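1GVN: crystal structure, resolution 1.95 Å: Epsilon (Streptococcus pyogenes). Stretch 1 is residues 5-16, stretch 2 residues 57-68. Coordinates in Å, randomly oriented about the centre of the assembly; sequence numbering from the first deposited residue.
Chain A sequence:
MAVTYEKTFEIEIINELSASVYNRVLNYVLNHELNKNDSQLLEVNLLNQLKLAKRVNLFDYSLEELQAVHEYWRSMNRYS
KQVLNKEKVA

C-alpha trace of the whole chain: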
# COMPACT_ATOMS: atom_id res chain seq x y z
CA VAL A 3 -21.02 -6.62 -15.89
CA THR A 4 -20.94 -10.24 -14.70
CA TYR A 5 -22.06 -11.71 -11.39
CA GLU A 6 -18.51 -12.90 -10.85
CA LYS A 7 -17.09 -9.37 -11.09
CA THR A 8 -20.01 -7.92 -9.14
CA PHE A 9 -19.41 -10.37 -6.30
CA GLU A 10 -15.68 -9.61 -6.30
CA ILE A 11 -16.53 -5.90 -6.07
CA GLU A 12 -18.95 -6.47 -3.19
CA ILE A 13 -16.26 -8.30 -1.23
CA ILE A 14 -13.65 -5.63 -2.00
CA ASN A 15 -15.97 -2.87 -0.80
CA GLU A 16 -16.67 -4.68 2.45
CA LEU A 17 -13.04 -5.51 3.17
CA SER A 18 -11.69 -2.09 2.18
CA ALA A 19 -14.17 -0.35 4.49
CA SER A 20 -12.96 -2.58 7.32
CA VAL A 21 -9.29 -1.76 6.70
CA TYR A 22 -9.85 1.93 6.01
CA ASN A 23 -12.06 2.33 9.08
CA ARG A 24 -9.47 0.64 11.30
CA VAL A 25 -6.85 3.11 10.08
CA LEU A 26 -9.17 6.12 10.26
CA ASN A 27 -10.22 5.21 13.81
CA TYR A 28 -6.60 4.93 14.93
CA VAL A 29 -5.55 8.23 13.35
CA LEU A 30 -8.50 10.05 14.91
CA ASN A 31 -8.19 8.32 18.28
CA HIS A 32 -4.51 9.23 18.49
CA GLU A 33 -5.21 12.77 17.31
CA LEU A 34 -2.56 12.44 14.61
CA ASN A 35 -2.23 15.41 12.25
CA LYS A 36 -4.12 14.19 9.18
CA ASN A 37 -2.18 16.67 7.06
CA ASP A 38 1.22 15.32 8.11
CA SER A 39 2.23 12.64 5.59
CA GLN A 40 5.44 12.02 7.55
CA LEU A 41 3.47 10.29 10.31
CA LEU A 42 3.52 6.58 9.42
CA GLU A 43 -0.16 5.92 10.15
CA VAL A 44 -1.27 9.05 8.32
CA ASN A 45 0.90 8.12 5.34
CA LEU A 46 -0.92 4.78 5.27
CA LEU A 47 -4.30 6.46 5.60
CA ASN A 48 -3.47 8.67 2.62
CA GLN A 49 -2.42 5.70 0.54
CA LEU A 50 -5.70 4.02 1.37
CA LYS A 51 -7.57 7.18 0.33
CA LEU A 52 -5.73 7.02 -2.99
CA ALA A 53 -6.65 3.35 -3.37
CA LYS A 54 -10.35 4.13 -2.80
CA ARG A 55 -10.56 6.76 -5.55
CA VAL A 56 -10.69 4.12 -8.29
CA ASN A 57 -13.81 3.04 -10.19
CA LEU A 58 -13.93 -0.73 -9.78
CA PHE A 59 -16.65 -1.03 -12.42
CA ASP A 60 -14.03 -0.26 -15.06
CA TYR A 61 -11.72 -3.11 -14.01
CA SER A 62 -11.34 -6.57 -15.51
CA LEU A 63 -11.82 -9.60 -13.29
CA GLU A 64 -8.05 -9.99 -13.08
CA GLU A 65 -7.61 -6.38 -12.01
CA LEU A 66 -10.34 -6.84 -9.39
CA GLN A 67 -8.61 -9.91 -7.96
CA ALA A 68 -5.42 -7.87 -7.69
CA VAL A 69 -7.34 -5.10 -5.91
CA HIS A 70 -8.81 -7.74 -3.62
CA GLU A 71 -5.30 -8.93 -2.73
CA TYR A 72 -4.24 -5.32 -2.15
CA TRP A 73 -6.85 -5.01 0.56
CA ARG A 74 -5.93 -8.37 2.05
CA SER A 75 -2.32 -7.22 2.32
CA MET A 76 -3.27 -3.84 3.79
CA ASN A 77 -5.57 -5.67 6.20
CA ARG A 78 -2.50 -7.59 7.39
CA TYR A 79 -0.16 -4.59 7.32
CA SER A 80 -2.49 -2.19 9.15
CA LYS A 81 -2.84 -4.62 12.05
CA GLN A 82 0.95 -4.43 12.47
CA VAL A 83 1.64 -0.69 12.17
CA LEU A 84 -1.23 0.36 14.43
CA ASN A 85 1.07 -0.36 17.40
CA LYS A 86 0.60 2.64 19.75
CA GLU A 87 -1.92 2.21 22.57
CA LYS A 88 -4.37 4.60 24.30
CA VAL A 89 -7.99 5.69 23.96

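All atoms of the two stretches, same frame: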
# COMPACT_ATOMS: atom_id res chain seq x y z
N TYR A 5 -21.83 -11.47 -12.80
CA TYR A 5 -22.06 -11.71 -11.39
C TYR A 5 -20.72 -11.95 -10.69
O TYR A 5 -20.52 -11.54 -9.55
CB TYR A 5 -22.96 -12.92 -11.17
CG TYR A 5 -23.19 -13.23 -9.71
CD1 TYR A 5 -23.80 -12.29 -8.87
CD2 TYR A 5 -22.78 -14.44 -9.16
CE1 TYR A 5 -24.00 -12.56 -7.52
CE2 TYR A 5 -22.97 -14.71 -7.81
CZ TYR A 5 -23.58 -13.77 -7.00
OH TYR A 5 -23.75 -14.04 -5.66
N GLU A 6 -19.82 -12.61 -11.40
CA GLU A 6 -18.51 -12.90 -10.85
C GLU A 6 -17.76 -11.62 -10.46
O GLU A 6 -17.20 -11.53 -9.37
CB GLU A 6 -17.69 -13.69 -11.86
CG GLU A 6 -16.30 -14.05 -11.41
CD GLU A 6 -15.68 -15.12 -12.28
OE1 GLU A 6 -15.69 -14.96 -13.52
OE2 GLU A 6 -15.19 -16.13 -11.71
N LYS A 7 -17.77 -10.63 -11.35
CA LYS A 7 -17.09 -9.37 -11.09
C LYS A 7 -17.84 -8.58 -10.03
O LYS A 7 -17.23 -7.95 -9.16
CB LYS A 7 -16.98 -8.54 -12.37
CG LYS A 7 -15.98 -9.07 -13.39
CD LYS A 7 -15.82 -8.08 -14.54
CE LYS A 7 -17.13 -7.87 -15.29
NZ LYS A 7 -17.07 -6.73 -16.24
N THR A 8 -19.16 -8.61 -10.10
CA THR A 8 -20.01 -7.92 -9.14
C THR A 8 -19.76 -8.44 -7.74
O THR A 8 -19.67 -7.67 -6.79
CB THR A 8 -21.51 -8.10 -9.48
OG1 THR A 8 -21.80 -7.45 -10.72
CG2 THR A 8 -22.39 -7.52 -8.38
N PHE A 9 -19.65 -9.76 -7.61
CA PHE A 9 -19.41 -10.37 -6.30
C PHE A 9 -18.03 -9.97 -5.79
O PHE A 9 -17.86 -9.64 -4.61
CB PHE A 9 -19.51 -11.90 -6.41
CG PHE A 9 -19.36 -12.61 -5.09
CD1 PHE A 9 -18.11 -12.93 -4.59
CD2 PHE A 9 -20.49 -12.94 -4.33
CE1 PHE A 9 -17.97 -13.58 -3.36
CE2 PHE A 9 -20.36 -13.59 -3.10
CZ PHE A 9 -19.10 -13.91 -2.62
N GLU A 10 -17.04 -9.99 -6.67
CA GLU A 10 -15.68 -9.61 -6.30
C GLU A 10 -15.70 -8.17 -5.78
O GLU A 10 -15.08 -7.86 -4.77
CB GLU A 10 -14.76 -9.69 -7.52
CG GLU A 10 -13.27 -9.66 -7.18
CD GLU A 10 -12.81 -10.93 -6.48
OE1 GLU A 10 -13.58 -11.92 -6.48
OE2 GLU A 10 -11.68 -10.95 -5.94
N ILE A 11 -16.43 -7.30 -6.47
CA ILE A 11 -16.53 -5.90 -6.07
C ILE A 11 -17.22 -5.74 -4.72
O ILE A 11 -16.82 -4.91 -3.91
CB ILE A 11 -17.27 -5.07 -7.14
CG1 ILE A 11 -16.39 -4.97 -8.40
CG2 ILE A 11 -17.63 -3.69 -6.60
CD1 ILE A 11 -17.02 -4.21 -9.55
N GLU A 12 -18.24 -6.55 -4.46
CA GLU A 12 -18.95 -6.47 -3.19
C GLU A 12 -18.02 -6.85 -2.04
O GLU A 12 -18.06 -6.24 -0.98
CB GLU A 12 -20.18 -7.40 -3.21
CG GLU A 12 -21.08 -7.25 -1.99
CD GLU A 12 -20.84 -8.32 -0.93
OE1 GLU A 12 -19.67 -8.54 -0.54
OE2 GLU A 12 -21.83 -8.94 -0.47
N ILE A 13 -17.19 -7.86 -2.26
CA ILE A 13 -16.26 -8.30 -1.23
C ILE A 13 -15.20 -7.22 -1.01
O ILE A 13 -14.89 -6.88 0.13
CB ILE A 13 -15.57 -9.63 -1.62
CG1 ILE A 13 -16.62 -10.75 -1.72
CG2 ILE A 13 -14.50 -10.01 -0.60
CD1 ILE A 13 -17.35 -11.04 -0.42
N ILE A 14 -14.66 -6.68 -2.10
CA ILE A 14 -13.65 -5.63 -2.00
C ILE A 14 -14.19 -4.46 -1.18
O ILE A 14 -13.53 -3.98 -0.26
CB ILE A 14 -13.24 -5.09 -3.39
CG1 ILE A 14 -12.42 -6.14 -4.13
CG2 ILE A 14 -12.42 -3.79 -3.23
CD1 ILE A 14 -12.15 -5.79 -5.57
N ASN A 15 -15.39 -3.99 -1.51
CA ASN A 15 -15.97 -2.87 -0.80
C ASN A 15 -16.15 -3.14 0.68
O ASN A 15 -15.95 -2.25 1.50
CB ASN A 15 -17.31 -2.46 -1.43
CG ASN A 15 -17.12 -1.75 -2.76
OD1 ASN A 15 -16.11 -1.08 -2.98
ND2 ASN A 15 -18.10 -1.88 -3.65
N GLU A 16 -16.51 -4.36 1.04
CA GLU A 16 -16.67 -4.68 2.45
C GLU A 16 -15.33 -4.73 3.16
O GLU A 16 -15.16 -4.14 4.23
CB GLU A 16 -17.39 -6.02 2.63
CG GLU A 16 -18.89 -5.95 2.41
CD GLU A 16 -19.61 -7.20 2.89
OE1 GLU A 16 -19.35 -7.63 4.04
OE2 GLU A 16 -20.43 -7.75 2.12
N ASN A 57 -12.48 3.53 -9.81
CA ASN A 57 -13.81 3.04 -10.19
C ASN A 57 -13.67 1.57 -10.54
O ASN A 57 -13.23 1.22 -11.64
CB ASN A 57 -14.36 3.79 -11.40
CG ASN A 57 -15.57 3.09 -11.99
OD1 ASN A 57 -16.38 2.51 -11.27
ND2 ASN A 57 -15.70 3.14 -13.31
N LEU A 58 -14.05 0.70 -9.60
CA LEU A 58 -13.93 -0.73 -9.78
C LEU A 58 -14.77 -1.29 -10.92
O LEU A 58 -14.49 -2.37 -11.42
CB LEU A 58 -14.29 -1.46 -8.48
CG LEU A 58 -13.46 -1.06 -7.25
CD1 LEU A 58 -14.01 -1.78 -6.02
CD2 LEU A 58 -11.99 -1.40 -7.48
N PHE A 59 -15.79 -0.55 -11.34
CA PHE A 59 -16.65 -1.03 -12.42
C PHE A 59 -15.95 -0.99 -13.78
O PHE A 59 -16.46 -1.54 -14.75
CB PHE A 59 -17.94 -0.21 -12.46
CG PHE A 59 -18.75 -0.31 -11.21
CD1 PHE A 59 -19.19 -1.56 -10.76
CD2 PHE A 59 -19.04 0.81 -10.45
CE1 PHE A 59 -19.91 -1.68 -9.57
CE2 PHE A 59 -19.75 0.71 -9.26
CZ PHE A 59 -20.18 -0.55 -8.82
N ASP A 60 -14.79 -0.37 -13.82
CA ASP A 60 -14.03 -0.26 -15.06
C ASP A 60 -12.92 -1.32 -15.15
O ASP A 60 -12.25 -1.44 -16.17
CB ASP A 60 -13.42 1.15 -15.15
CG ASP A 60 -12.54 1.35 -16.37
OD1 ASP A 60 -13.02 1.09 -17.50
OD2 ASP A 60 -11.38 1.76 -16.20
N TYR A 61 -12.76 -2.08 -14.07
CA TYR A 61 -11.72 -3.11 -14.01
C TYR A 61 -12.12 -4.50 -14.50
O TYR A 61 -13.27 -4.91 -14.39
CB TYR A 61 -11.21 -3.26 -12.57
CG TYR A 61 -10.29 -2.16 -12.10
CD1 TYR A 61 -9.94 -1.09 -12.93
CD2 TYR A 61 -9.74 -2.19 -10.82
CE1 TYR A 61 -9.07 -0.09 -12.50
CE2 TYR A 61 -8.87 -1.20 -10.38
CZ TYR A 61 -8.54 -0.15 -11.23
OH TYR A 61 -7.68 0.83 -10.79
N SER A 62 -11.13 -5.21 -15.04
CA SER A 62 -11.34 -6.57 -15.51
C SER A 62 -11.37 -7.44 -14.26
O SER A 62 -11.03 -6.97 -13.17
CB SER A 62 -10.18 -7.00 -16.41
OG SER A 62 -8.96 -7.03 -15.68
N LEU A 63 -11.77 -8.69 -14.42
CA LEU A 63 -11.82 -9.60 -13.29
C LEU A 63 -10.44 -9.78 -12.68
O LEU A 63 -10.29 -9.86 -11.46
CB LEU A 63 -12.38 -10.96 -13.72
CG LEU A 63 -12.36 -12.05 -12.65
CD1 LEU A 63 -13.19 -11.62 -11.45
CD2 LEU A 63 -12.90 -13.35 -13.24
N GLU A 64 -9.42 -9.83 -13.54
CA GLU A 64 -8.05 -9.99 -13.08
C GLU A 64 -7.61 -8.78 -12.26
O GLU A 64 -6.94 -8.92 -11.24
CB GLU A 64 -7.10 -10.18 -14.26
CG GLU A 64 -7.28 -11.50 -15.02
CD GLU A 64 -8.64 -11.62 -15.70
OE1 GLU A 64 -9.00 -10.73 -16.50
OE2 GLU A 64 -9.35 -12.62 -15.43
N GLU A 65 -7.98 -7.59 -12.72
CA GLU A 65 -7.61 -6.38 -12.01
C GLU A 65 -8.34 -6.32 -10.67
O GLU A 65 -7.79 -5.83 -9.68
CB GLU A 65 -7.95 -5.14 -12.85
CG GLU A 65 -7.08 -5.00 -14.09
CD GLU A 65 -7.46 -3.78 -14.92
OE1 GLU A 65 -8.66 -3.63 -15.23
OE2 GLU A 65 -6.56 -2.99 -15.26
N LEU A 66 -9.56 -6.84 -10.62
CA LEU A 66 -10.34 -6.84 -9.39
C LEU A 66 -9.73 -7.80 -8.36
O LEU A 66 -9.72 -7.52 -7.16
CB LEU A 66 -11.79 -7.24 -9.66
CG LEU A 66 -12.62 -6.22 -10.45
CD1 LEU A 66 -13.99 -6.79 -10.74
CD2 LEU A 66 -12.74 -4.92 -9.64
N GLN A 67 -9.21 -8.93 -8.85
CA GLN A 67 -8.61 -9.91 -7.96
C GLN A 67 -7.32 -9.34 -7.38
O GLN A 67 -6.96 -9.63 -6.24
CB GLN A 67 -8.35 -11.22 -8.73
CG GLN A 67 -9.63 -11.82 -9.32
CD GLN A 67 -9.36 -13.02 -10.21
OE1 GLN A 67 -8.47 -12.99 -11.06
NE2 GLN A 67 -10.12 -14.09 -10.01
N ALA A 68 -6.64 -8.51 -8.16
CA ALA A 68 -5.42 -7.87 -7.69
C ALA A 68 -5.82 -6.85 -6.62
O ALA A 68 -5.18 -6.77 -5.58
CB ALA A 68 -4.71 -7.17 -8.84
O HOH W 1 -12.10 -14.16 -8.10

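No direct hydrogen bond joins these two stretches; the polar link between them is a water. Water 1 donates to Glu10 OE1 (3.1 Å) and accepts from Gln67 NE2 (2.8 Å), bridging the two side chains. The rest is mainly apolar packing.

Residues 5-16 are helical throughout. The helix at 63-68 runs nearly parallel to them, at 19°, with the axes 9.9 Å apart at their closest. Before it lies a 3-10 segment, 58-60.

Leu66 is the central knob. Its side chain sits among Lys7, Glu10, Ile11 and Ile14, a hole formed by the neighbours Glu10 and Ile11 with Lys7 a turn before and Ile14 a turn after. Leu66 CD1 lies 3.8 Å from Ile11 CG1, and Leu66 CB lies 3.8 Å from Glu10 CG. Here the glutamate contributes its aliphatic part.

Ile11 also reaches the 3-10 segment. Its CD1 is 3.6 Å from Phe59 CD1, an oblique approach to the ring, and 4.0 Å from Leu58 CB. One turn on, Ile14 CG2 meets Leu58 CD1 at 3.8 Å. At the other end, Lys7 CG packs 4.1 Å from Leu63 CB.

Stretch 2 braces its own helix start. Ser62 is the N-cap: Glu65 N donates to Ser62 OG (3.2 Å). In return, Ser62 N donates to Glu65 OE1 (2.9 Å).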